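Local coordinates for protein beta-galactosidase (Bacillus circulans subsp. alkalophilus, PDB 3TTY) that hydrolyses terminal beta-D-galactose residues from beta-galactosides, binding galactose in a pocket at the mouth of a TIM barrel, at residues N33-D38 / E375-G380; D275-M280 / G311-Q316; M306-G311 / D340-F345. All coordinates share one frame; numbering follows the deposited sequence.

Contact 1. Residues N33-D38 / E375-G380; sequences NLAGID and ECAELG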
loop_
_atom_site.group_PDB
_atom_site.type_symbol
_atom_site.label_atom_id
_atom_site.label_comp_id
_atom_site.label_asym_id
_atom_site.label_seq_id
_atom_site.Cartn_x
_atom_site.Cartn_y
_atom_site.Cartn_z
ATOM N N ASN A 33 -13.256 45.184 -7.551
ATOM C CA ASN A 33 -13.615 46.124 -8.605
ATOM C C ASN A 33 -12.531 46.233 -9.677
ATOM O O ASN A 33 -12.834 46.250 -10.862
ATOM C CB ASN A 33 -13.977 47.497 -8.020
ATOM C CG ASN A 33 -15.310 47.475 -7.267
ATOM O OD1 ASN A 33 -16.308 46.927 -7.755
ATOM N ND2 ASN A 33 -15.324 48.058 -6.067
ATOM N N LEU A 34 -11.268 46.284 -9.255
ATOM C CA LEU A 34 -10.151 46.250 -10.190
ATOM C C LEU A 34 -10.199 45.029 -11.101
ATOM O O LEU A 34 -9.864 45.115 -12.280
ATOM C CB LEU A 34 -8.820 46.256 -9.448
ATOM C CG LEU A 34 -8.463 47.546 -8.713
ATOM C CD1 LEU A 34 -7.057 47.445 -8.125
ATOM C CD2 LEU A 34 -8.570 48.733 -9.661
ATOM N N ALA A 35 -10.601 43.888 -10.547
ATOM C CA ALA A 35 -10.566 42.628 -11.294
ATOM C C ALA A 35 -11.869 42.314 -12.037
ATOM O O ALA A 35 -11.947 41.316 -12.754
ATOM C CB ALA A 35 -10.171 41.467 -10.383
ATOM N N GLY A 36 -12.880 43.172 -11.874
ATOM C CA GLY A 36 -14.170 42.955 -12.506
ATOM C C GLY A 36 -14.896 41.743 -11.935
ATOM O O GLY A 36 -15.634 41.058 -12.644
ATOM N N ILE A 37 -14.675 41.483 -10.649
ATOM C CA ILE A 37 -15.373 40.425 -9.924
ATOM C C ILE A 37 -16.725 40.932 -9.440
ATOM O O ILE A 37 -16.794 41.931 -8.724
ATOM C CB ILE A 37 -14.525 39.915 -8.740
ATOM C CG1 ILE A 37 -13.482 38.920 -9.260
ATOM C CG2 ILE A 37 -15.414 39.282 -7.650
ATOM C CD1 ILE A 37 -12.292 38.726 -8.347
ATOM N N ASP A 38 -17.797 40.245 -9.829
ATOM C CA ASP A 38 -19.150 40.714 -9.552
ATOM C C ASP A 38 -20.064 39.676 -8.868
ATOM O O ASP A 38 -21.269 39.913 -8.686
ATOM C CB ASP A 38 -19.805 41.286 -10.826
ATOM C CG ASP A 38 -19.696 40.347 -12.026
ATOM O OD1 ASP A 38 -19.398 39.145 -11.838
ATOM O OD2 ASP A 38 -19.919 40.812 -13.166
ATOM N N GLU A 375 -3.780 38.351 -14.344
ATOM C CA GLU A 375 -4.439 37.409 -15.244
ATOM C C GLU A 375 -5.922 37.307 -14.905
ATOM O O GLU A 375 -6.765 37.201 -15.793
ATOM C CB GLU A 375 -3.752 36.046 -15.219
ATOM C CG GLU A 375 -2.303 36.091 -15.725
ATOM C CD GLU A 375 -1.711 34.718 -15.982
ATOM O OE1 GLU A 375 -2.460 33.800 -16.405
ATOM O OE2 GLU A 375 -0.487 34.559 -15.764
ATOM N N CYS A 376 -6.245 37.371 -13.621
ATOM C CA CYS A 376 -7.636 37.407 -13.214
ATOM C C CYS A 376 -8.306 38.695 -13.702
ATOM O O CYS A 376 -9.445 38.664 -14.182
ATOM C CB CYS A 376 -7.771 37.264 -11.692
ATOM S SG CYS A 376 -7.334 35.602 -11.077
ATOM N N ALA A 377 -7.595 39.817 -13.583
ATOM C CA ALA A 377 -8.158 41.116 -13.936
ATOM C C ALA A 377 -8.461 41.152 -15.419
ATOM O O ALA A 377 -9.529 41.592 -15.833
ATOM C CB ALA A 377 -7.202 42.251 -13.557
ATOM N N GLU A 378 -7.517 40.659 -16.207
ATOM C CA GLU A 378 -7.642 40.641 -17.656
ATOM C C GLU A 378 -8.889 39.870 -18.085
ATOM O O GLU A 378 -9.659 40.344 -18.916
ATOM C CB GLU A 378 -6.384 40.029 -18.290
ATOM C CG GLU A 378 -6.443 39.900 -19.808
ATOM C CD GLU A 378 -5.381 38.950 -20.389
ATOM O OE1 GLU A 378 -5.034 39.110 -21.585
ATOM O OE2 GLU A 378 -4.906 38.039 -19.670
ATOM N N LEU A 379 -9.079 38.680 -17.521
ATOM C CA LEU A 379 -10.237 37.850 -17.837
ATOM C C LEU A 379 -11.492 38.568 -17.378
ATOM O O LEU A 379 -12.485 38.633 -18.104
ATOM C CB LEU A 379 -10.138 36.513 -17.111
ATOM C CG LEU A 379 -10.779 35.251 -17.677
ATOM C CD1 LEU A 379 -11.083 34.308 -16.512
ATOM C CD2 LEU A 379 -12.022 35.524 -18.500
ATOM N N GLY A 380 -11.448 39.101 -16.161
ATOM C CA GLY A 380 -12.551 39.887 -15.637
ATOM C C GLY A 380 -13.009 40.941 -16.634
ATOM O O GLY A 380 -14.213 41.128 -16.849
HETATM O O HOH W 1 -10.618 44.021 -15.076
HETATM O O HOH W 2 -16.580 40.362 -14.941
#
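The C-terminal end of helix 22-35 meets the side of helix 371-386 almost backbone to backbone: the CA atoms of Ala35 and Ala377 are 3.9 Å apart, and those of Gly36 and Gly380 are 4.7 Å apart. Two alanines and two glycines make this closeness possible. Ala35 CB and Ala377 CB pass beside one another, 4.4 Å apart, and each methyl also rests near the CA of the opposite alanine. Ala377 CB reaches Leu34 O as well. Gly380 turns its bare CA to the carbonyl of Ala35, giving a CA-H...O contact of 3.3 Å from Gly380 CA to Ala35 O that is nearly straight, 173° at the hydrogen. A beta carbon on Gly380 would collide with that oxygen. Gly36 is constrained twice: its positive phi of 67° belongs to a Schellman motif that ends the helix, and any beta carbon there would press tightly on Gly380 O.

No direct hydrogen bond crosses the contact, and water supplies the polar link instead. One molecule donates both to Leu34 O and to Ala377 O, the latter at 2.8 Å from the water oxygen. A second donates to Gly36 O at 2.6 Å and to Gly380 O at 3.1 Å, again bridging two backbone carbonyls.

The two helices are the first and last to pack round the eight-stranded barrel within the chain's TIM-barrel region, so their meeting closes the outer ring where the first and eighth strands adjoin. Leu34 and Ala35 also touch Phe373, one turn before Ala377 on the same helix. Toward the barrel, Ile37 and Leu379 both pack on Tyr11 of strand 10-14, whose hydroxyl is hydrogen-bonded to Cys376 O, while Leu379 also lies against helix 326-336.

Contact 2. Residues D275-M280 / G311-Q316; sequences DNYPSM and GVQNWQ. With GLA (alpha-D-galactopyranose), chain H.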
loop_
_atom_site.group_PDB
_atom_site.type_symbol
_atom_site.label_atom_id
_atom_site.label_comp_id
_atom_site.label_asym_id
_atom_site.label_seq_id
_atom_site.Cartn_x
_atom_site.Cartn_y
_atom_site.Cartn_z
ATOM N N ASP A 275 -17.028 21.886 -9.950
ATOM C CA ASP A 275 -15.744 22.370 -9.481
ATOM C C ASP A 275 -14.637 21.706 -10.297
ATOM O O ASP A 275 -14.372 20.516 -10.154
ATOM C CB ASP A 275 -15.595 22.069 -7.980
ATOM C CG ASP A 275 -16.783 22.597 -7.140
ATOM O OD1 ASP A 275 -17.435 23.583 -7.547
ATOM O OD2 ASP A 275 -17.063 22.029 -6.060
ATOM N N ASN A 276 -13.992 22.488 -11.156
ATOM C CA ASN A 276 -13.017 21.951 -12.105
ATOM C C ASN A 276 -11.568 22.201 -11.698
ATOM O O ASN A 276 -11.085 23.345 -11.718
ATOM C CB ASN A 276 -13.277 22.515 -13.503
ATOM C CG ASN A 276 -12.244 22.070 -14.507
ATOM O OD1 ASN A 276 -11.859 22.826 -15.405
ATOM N ND2 ASN A 276 -11.774 20.844 -14.358
ATOM N N TYR A 277 -10.887 21.115 -11.337
ATOM C CA TYR A 277 -9.505 21.169 -10.863
ATOM C C TYR A 277 -8.598 20.213 -11.624
ATOM O O TYR A 277 -8.274 19.133 -11.131
ATOM C CB TYR A 277 -9.447 20.861 -9.367
ATOM C CG TYR A 277 -10.091 21.947 -8.524
ATOM C CD1 TYR A 277 -9.360 23.052 -8.107
ATOM C CD2 TYR A 277 -11.434 21.874 -8.162
ATOM C CE1 TYR A 277 -9.947 24.050 -7.341
ATOM C CE2 TYR A 277 -12.026 22.865 -7.400
ATOM C CZ TYR A 277 -11.276 23.950 -6.994
ATOM O OH TYR A 277 -11.859 24.944 -6.241
ATOM N N PRO A 278 -8.196 20.598 -12.841
ATOM C CA PRO A 278 -7.289 19.712 -13.572
ATOM C C PRO A 278 -5.904 19.859 -13.004
ATOM O O PRO A 278 -5.550 20.954 -12.556
ATOM C CB PRO A 278 -7.316 20.263 -15.004
ATOM C CG PRO A 278 -8.529 21.125 -15.080
ATOM C CD PRO A 278 -8.699 21.689 -13.686
ATOM N N SER A 279 -5.134 18.777 -13.019
ATOM C CA SER A 279 -3.709 18.847 -12.729
ATOM C C SER A 279 -2.916 19.191 -13.992
ATOM O O SER A 279 -3.430 19.108 -15.102
ATOM C CB SER A 279 -3.220 17.522 -12.137
ATOM O OG SER A 279 -3.758 17.343 -10.835
ATOM N N MET A 280 -1.668 19.602 -13.809
ATOM C CA MET A 280 -0.729 19.763 -14.912
ATOM C C MET A 280 -0.806 18.520 -15.806
ATOM O O MET A 280 -0.582 18.588 -17.019
ATOM C CB MET A 280 0.681 19.912 -14.330
ATOM C CG MET A 280 1.814 20.082 -15.344
ATOM S SD MET A 280 2.258 21.814 -15.629
ATOM C CE MET A 280 1.571 22.019 -17.268
ATOM N N GLY A 311 -4.846 29.811 -9.575
ATOM C CA GLY A 311 -3.448 29.436 -9.734
ATOM C C GLY A 311 -3.171 27.974 -9.395
ATOM O O GLY A 311 -3.459 27.074 -10.189
ATOM N N VAL A 312 -2.609 27.732 -8.211
ATOM C CA VAL A 312 -2.315 26.366 -7.769
ATOM C C VAL A 312 -3.453 25.750 -6.947
ATOM O O VAL A 312 -4.353 26.449 -6.489
ATOM C CB VAL A 312 -1.024 26.315 -6.936
ATOM C CG1 VAL A 312 0.158 26.808 -7.767
ATOM C CG2 VAL A 312 -1.177 27.135 -5.668
ATOM N N GLN A 313 -3.405 24.434 -6.768
ATOM C CA GLN A 313 -4.324 23.750 -5.872
ATOM C C GLN A 313 -3.509 22.909 -4.894
ATOM O O GLN A 313 -2.694 22.080 -5.296
ATOM C CB GLN A 313 -5.311 22.858 -6.640
ATOM C CG GLN A 313 -6.303 22.100 -5.711
ATOM C CD GLN A 313 -7.076 20.997 -6.438
ATOM O OE1 GLN A 313 -8.172 20.606 -6.022
ATOM N NE2 GLN A 313 -6.508 20.500 -7.528
ATOM N N ASN A 314 -3.726 23.136 -3.608
ATOM C CA ASN A 314 -2.934 22.493 -2.582
ATOM C C ASN A 314 -3.090 20.980 -2.597
ATOM O O ASN A 314 -2.151 20.264 -2.265
ATOM C CB ASN A 314 -3.336 23.026 -1.222
ATOM C CG ASN A 314 -4.786 22.749 -0.913
ATOM O OD1 ASN A 314 -5.682 23.324 -1.533
ATOM N ND2 ASN A 314 -5.030 21.877 0.058
ATOM N N TRP A 315 -4.273 20.504 -2.994
ATOM C CA TRP A 315 -4.585 19.073 -2.961
ATOM C C TRP A 315 -3.819 18.226 -3.975
ATOM O O TRP A 315 -3.696 17.028 -3.801
ATOM C CB TRP A 315 -6.097 18.840 -3.103
ATOM C CG TRP A 315 -6.881 19.494 -1.996
ATOM C CD1 TRP A 315 -7.574 20.678 -2.059
ATOM C CD2 TRP A 315 -7.018 19.022 -0.650
ATOM N NE1 TRP A 315 -8.142 20.962 -0.834
ATOM C CE2 TRP A 315 -7.822 19.959 0.044
ATOM C CE3 TRP A 315 -6.547 17.895 0.038
ATOM C CZ2 TRP A 315 -8.165 19.797 1.388
ATOM C CZ3 TRP A 315 -6.892 17.736 1.373
ATOM C CH2 TRP A 315 -7.691 18.682 2.033
ATOM N N GLN A 316 -3.295 18.839 -5.028
ATOM C CA GLN A 316 -2.551 18.070 -6.016
ATOM C C GLN A 316 -1.194 17.640 -5.438
ATOM O O GLN A 316 -0.567 18.374 -4.682
ATOM C CB GLN A 316 -2.398 18.854 -7.327
ATOM C CG GLN A 316 -3.730 19.212 -7.971
ATOM C CD GLN A 316 -3.613 20.155 -9.166
ATOM O OE1 GLN A 316 -4.626 20.662 -9.668
ATOM N NE2 GLN A 316 -2.391 20.390 -9.630
HETATM C C1 GLA H . -13.564 21.845 -3.536
HETATM C C2 GLA H . -14.355 22.548 -2.405
HETATM C C3 GLA H . -13.779 23.928 -2.038
HETATM C C4 GLA H . -12.278 23.770 -1.856
HETATM C C5 GLA H . -11.675 23.129 -3.110
HETATM C C6 GLA H . -10.154 23.053 -2.932
HETATM O O1 GLA H . -13.713 22.417 -4.847
HETATM O O2 GLA H . -15.715 22.701 -2.776
HETATM O O3 GLA H . -14.338 24.434 -0.813
HETATM O O4 GLA H . -12.097 22.900 -0.746
HETATM O O5 GLA H . -12.175 21.794 -3.241
HETATM O O6 GLA H . -9.520 22.830 -4.199
#
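Tyr277 and Gln313 cross at about a right angle, yet the planes of the phenol ring and the carboxamide are only 23° apart. Gln313 OE1 lies 3.4 Å from Tyr277 CD1, and Gln313 NE2 is 3.5 Å from Tyr277 CB. Gln313 starts with CG anti to its backbone N (chi1 180°) and stays extended, which carries the amide across to the tyrosine. There it is held at both ends. NE2 donates to Gln316 OE1 at 2.9 Å, close to the plane of the Gln313 amide, whereas OE1 accepts a weak hydrogen bond from O6 of the galactose. The same galactose O6 lies over one face of the Tyr277 ring, offset toward the rim and 3.4 Å from Tyr277 CE1, so ring and amide together border the hydroxymethyl arm. The phenol OH is hydrogen-bonded to Glu307.

Gln316 in turn lays its amide against Ser279, with Ser279 OG 3.3 Å from Gln316 CD. Its OE1 comes within 3.0 Å of Pro278 O, two acceptors with no bond between them. A type I turn from Gln313 to Gln316 brings Trp315 round to meet galactose C6 at the ring edge. Trp187 of the second subunit packs on this indole. Such loops, following the sixth and seventh strands at the barrel's C-terminal mouth, form part of the sugar pocket, as is characteristic of TIM-barrel glycoside hydrolases.

Contact 3. Residues M306-G311 / D340-F345; sequences MEQTPG and DTVMFF. With GLA (alpha-D-galactopyranose), chain H.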
loop_
_atom_site.group_PDB
_atom_site.type_symbol
_atom_site.label_atom_id
_atom_site.label_comp_id
_atom_site.label_asym_id
_atom_site.label_seq_id
_atom_site.Cartn_x
_atom_site.Cartn_y
_atom_site.Cartn_z
ATOM N N MET A 306 -18.670 26.589 -10.726
ATOM C CA MET A 306 -18.737 27.158 -9.386
ATOM C C MET A 306 -17.328 27.395 -8.872
ATOM O O MET A 306 -17.080 28.374 -8.177
ATOM C CB MET A 306 -19.516 26.241 -8.436
ATOM C CG MET A 306 -19.689 26.776 -7.017
ATOM S SD MET A 306 -20.835 28.163 -6.900
ATOM C CE MET A 306 -22.378 27.393 -7.412
ATOM N N GLU A 307 -16.407 26.498 -9.214
ATOM C CA GLU A 307 -15.015 26.668 -8.801
ATOM C C GLU A 307 -13.975 26.190 -9.808
ATOM O O GLU A 307 -14.242 25.368 -10.693
ATOM C CB GLU A 307 -14.721 25.949 -7.484
ATOM C CG GLU A 307 -15.695 26.164 -6.356
ATOM C CD GLU A 307 -15.412 25.185 -5.239
ATOM O OE1 GLU A 307 -14.235 24.792 -5.127
ATOM O OE2 GLU A 307 -16.342 24.799 -4.488
ATOM N N GLN A 308 -12.773 26.710 -9.604
ATOM C CA GLN A 308 -11.542 26.320 -10.269
ATOM C C GLN A 308 -10.528 27.174 -9.514
ATOM O O GLN A 308 -10.898 28.194 -8.925
ATOM C CB GLN A 308 -11.551 26.701 -11.760
ATOM C CG GLN A 308 -11.605 28.211 -12.024
ATOM C CD GLN A 308 -11.545 28.581 -13.510
ATOM O OE1 GLN A 308 -11.342 27.736 -14.372
ATOM N NE2 GLN A 308 -11.723 29.858 -13.800
ATOM N N THR A 309 -9.263 26.788 -9.492
ATOM C CA THR A 309 -8.299 27.661 -8.837
ATOM C C THR A 309 -7.815 28.747 -9.805
ATOM O O THR A 309 -7.700 28.503 -11.010
ATOM C CB THR A 309 -7.111 26.885 -8.252
ATOM O OG1 THR A 309 -6.116 27.813 -7.816
ATOM C CG2 THR A 309 -6.513 25.958 -9.287
ATOM N N PRO A 310 -7.573 29.964 -9.294
ATOM C CA PRO A 310 -6.929 30.981 -10.143
ATOM C C PRO A 310 -5.437 30.699 -10.376
ATOM O O PRO A 310 -4.841 31.286 -11.280
ATOM C CB PRO A 310 -7.132 32.293 -9.360
ATOM C CG PRO A 310 -7.476 31.885 -7.975
ATOM C CD PRO A 310 -8.129 30.532 -8.049
ATOM N N GLY A 311 -4.846 29.811 -9.575
ATOM C CA GLY A 311 -3.448 29.436 -9.734
ATOM C C GLY A 311 -3.171 27.974 -9.395
ATOM O O GLY A 311 -3.459 27.074 -10.189
ATOM N N ASP A 340 -21.959 29.144 -18.011
ATOM C CA ASP A 340 -22.424 30.526 -18.110
ATOM C C ASP A 340 -21.966 31.353 -16.915
ATOM O O ASP A 340 -22.467 32.450 -16.666
ATOM C CB ASP A 340 -23.949 30.591 -18.259
ATOM C CG ASP A 340 -24.402 30.458 -19.707
ATOM O OD1 ASP A 340 -23.531 30.247 -20.576
ATOM O OD2 ASP A 340 -25.625 30.557 -19.968
ATOM N N THR A 341 -21.024 30.799 -16.164
ATOM C CA THR A 341 -20.326 31.546 -15.134
ATOM C C THR A 341 -18.884 31.066 -15.127
ATOM O O THR A 341 -18.600 29.932 -15.529
ATOM C CB THR A 341 -20.920 31.304 -13.725
ATOM O OG1 THR A 341 -20.591 29.984 -13.294
ATOM C CG2 THR A 341 -22.418 31.466 -13.718
ATOM N N VAL A 342 -17.967 31.924 -14.702
ATOM C CA VAL A 342 -16.654 31.439 -14.287
ATOM C C VAL A 342 -16.300 31.956 -12.895
ATOM O O VAL A 342 -16.114 33.154 -12.673
ATOM C CB VAL A 342 -15.514 31.657 -15.343
ATOM C CG1 VAL A 342 -16.069 32.057 -16.697
ATOM C CG2 VAL A 342 -14.483 32.622 -14.847
ATOM N N MET A 343 -16.240 31.028 -11.950
ATOM C CA MET A 343 -16.049 31.374 -10.557
ATOM C C MET A 343 -14.933 30.537 -9.940
ATOM O O MET A 343 -14.644 29.427 -10.402
ATOM C CB MET A 343 -17.368 31.229 -9.815
ATOM C CG MET A 343 -18.428 32.143 -10.394
ATOM S SD MET A 343 -20.140 31.736 -10.014
ATOM C CE MET A 343 -20.179 31.802 -8.218
ATOM N N PHE A 344 -14.296 31.093 -8.914
ATOM C CA PHE A 344 -13.085 30.523 -8.332
ATOM C C PHE A 344 -13.317 30.000 -6.927
ATOM O O PHE A 344 -14.195 30.487 -6.200
ATOM C CB PHE A 344 -11.995 31.613 -8.179
ATOM C CG PHE A 344 -11.508 32.202 -9.477
ATOM C CD1 PHE A 344 -10.713 31.455 -10.342
ATOM C CD2 PHE A 344 -11.814 33.519 -9.810
ATOM C CE1 PHE A 344 -10.252 31.989 -11.534
ATOM C CE2 PHE A 344 -11.357 34.073 -11.007
ATOM C CZ PHE A 344 -10.573 33.305 -11.871
ATOM N N PHE A 345 -12.491 29.036 -6.528
ATOM C CA PHE A 345 -12.086 28.974 -5.132
ATOM C C PHE A 345 -10.634 29.459 -5.087
ATOM O O PHE A 345 -9.805 28.946 -5.838
ATOM C CB PHE A 345 -12.174 27.560 -4.551
ATOM C CG PHE A 345 -11.876 27.503 -3.073
ATOM C CD1 PHE A 345 -12.900 27.617 -2.138
ATOM C CD2 PHE A 345 -10.574 27.379 -2.617
ATOM C CE1 PHE A 345 -12.635 27.590 -0.771
ATOM C CE2 PHE A 345 -10.293 27.349 -1.249
ATOM C CZ PHE A 345 -11.328 27.455 -0.327
HETATM C C1 GLA H . -13.564 21.845 -3.536
HETATM C C2 GLA H . -14.355 22.548 -2.405
HETATM C C3 GLA H . -13.779 23.928 -2.038
HETATM C C4 GLA H . -12.278 23.770 -1.856
HETATM C C5 GLA H . -11.675 23.129 -3.110
HETATM C C6 GLA H . -10.154 23.053 -2.932
HETATM O O1 GLA H . -13.713 22.417 -4.847
HETATM O O2 GLA H . -15.715 22.701 -2.776
HETATM O O3 GLA H . -14.338 24.434 -0.813
HETATM O O4 GLA H . -12.097 22.900 -0.746
HETATM O O5 GLA H . -12.175 21.794 -3.241
HETATM O O6 GLA H . -9.520 22.830 -4.199
#
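The Phe344 ring takes Pro310 over one face, with CB 4.2 Å from the ring centroid in a CH-pi contact, while Gln308 O lies at its edge in the ring plane. Gln308 NE2 approaches obliquely, 3.4 Å from Phe344 CE1, with the amide 26° from the plane of the ring, and is hydrogen-bonded to Ser331 of helix 326-336. The next ring, Phe345, turns one face to the galactose: C4 stands 3.8 Å above the plane, over its centre. The Phe345 ring also meets His358 edge-to-face. Glu307 runs alongside Phe345, pointing the same way, and its OE1 is 3.5 Å from Phe345 CB. Its carboxylate addresses the sugar through two oxygens: OE2 accepts from galactose O2 at 2.8 Å, while the contact of OE1 with O1 is so short that its exact geometry is doubtful.

Behind the rings, Phe345 N donates to Gln308 O at 3.0 Å, and CA-H...O contacts flank this bond. Met306 and Met343 lie side by side, SD to CE 3.9 Å, toward strand 39-42. An alanine at Phe345 would probably leave the C3-C4 side of the galactose without its aromatic platform and deprive His358 of its edge-to-face partner.

Strands 303-307 and 339-344, joined through helix 326-336 in a beta-alpha-beta crossover, are the seventh and eighth of the barrel. Presenting an acidic side chain and an aromatic face at their C-terminal ends is characteristic of the sugar site in TIM-barrel glycoside hydrolases.

Contact 3 is wholly buried, contact 1 largely so, and contact 2 only partly, at a mouth that a second subunit also borders. Contacts 2 and 3 share Gly311 and meet at the galactose, and the backbone joins them too, Asn276 N probably donating to Glu307 O, so they form one pocket wall. Contact 1 touches no sugar; its centre is about 12 Å from that of contact 3, and it meets the latter from the helical layer, where Cys376 packs on Pro310 and Phe344. The chemistry changes accordingly: small residues and bridging waters between helices, aromatic packing with a sugar-binding carboxylate at the strand ends, and amides with a phenol in the loops.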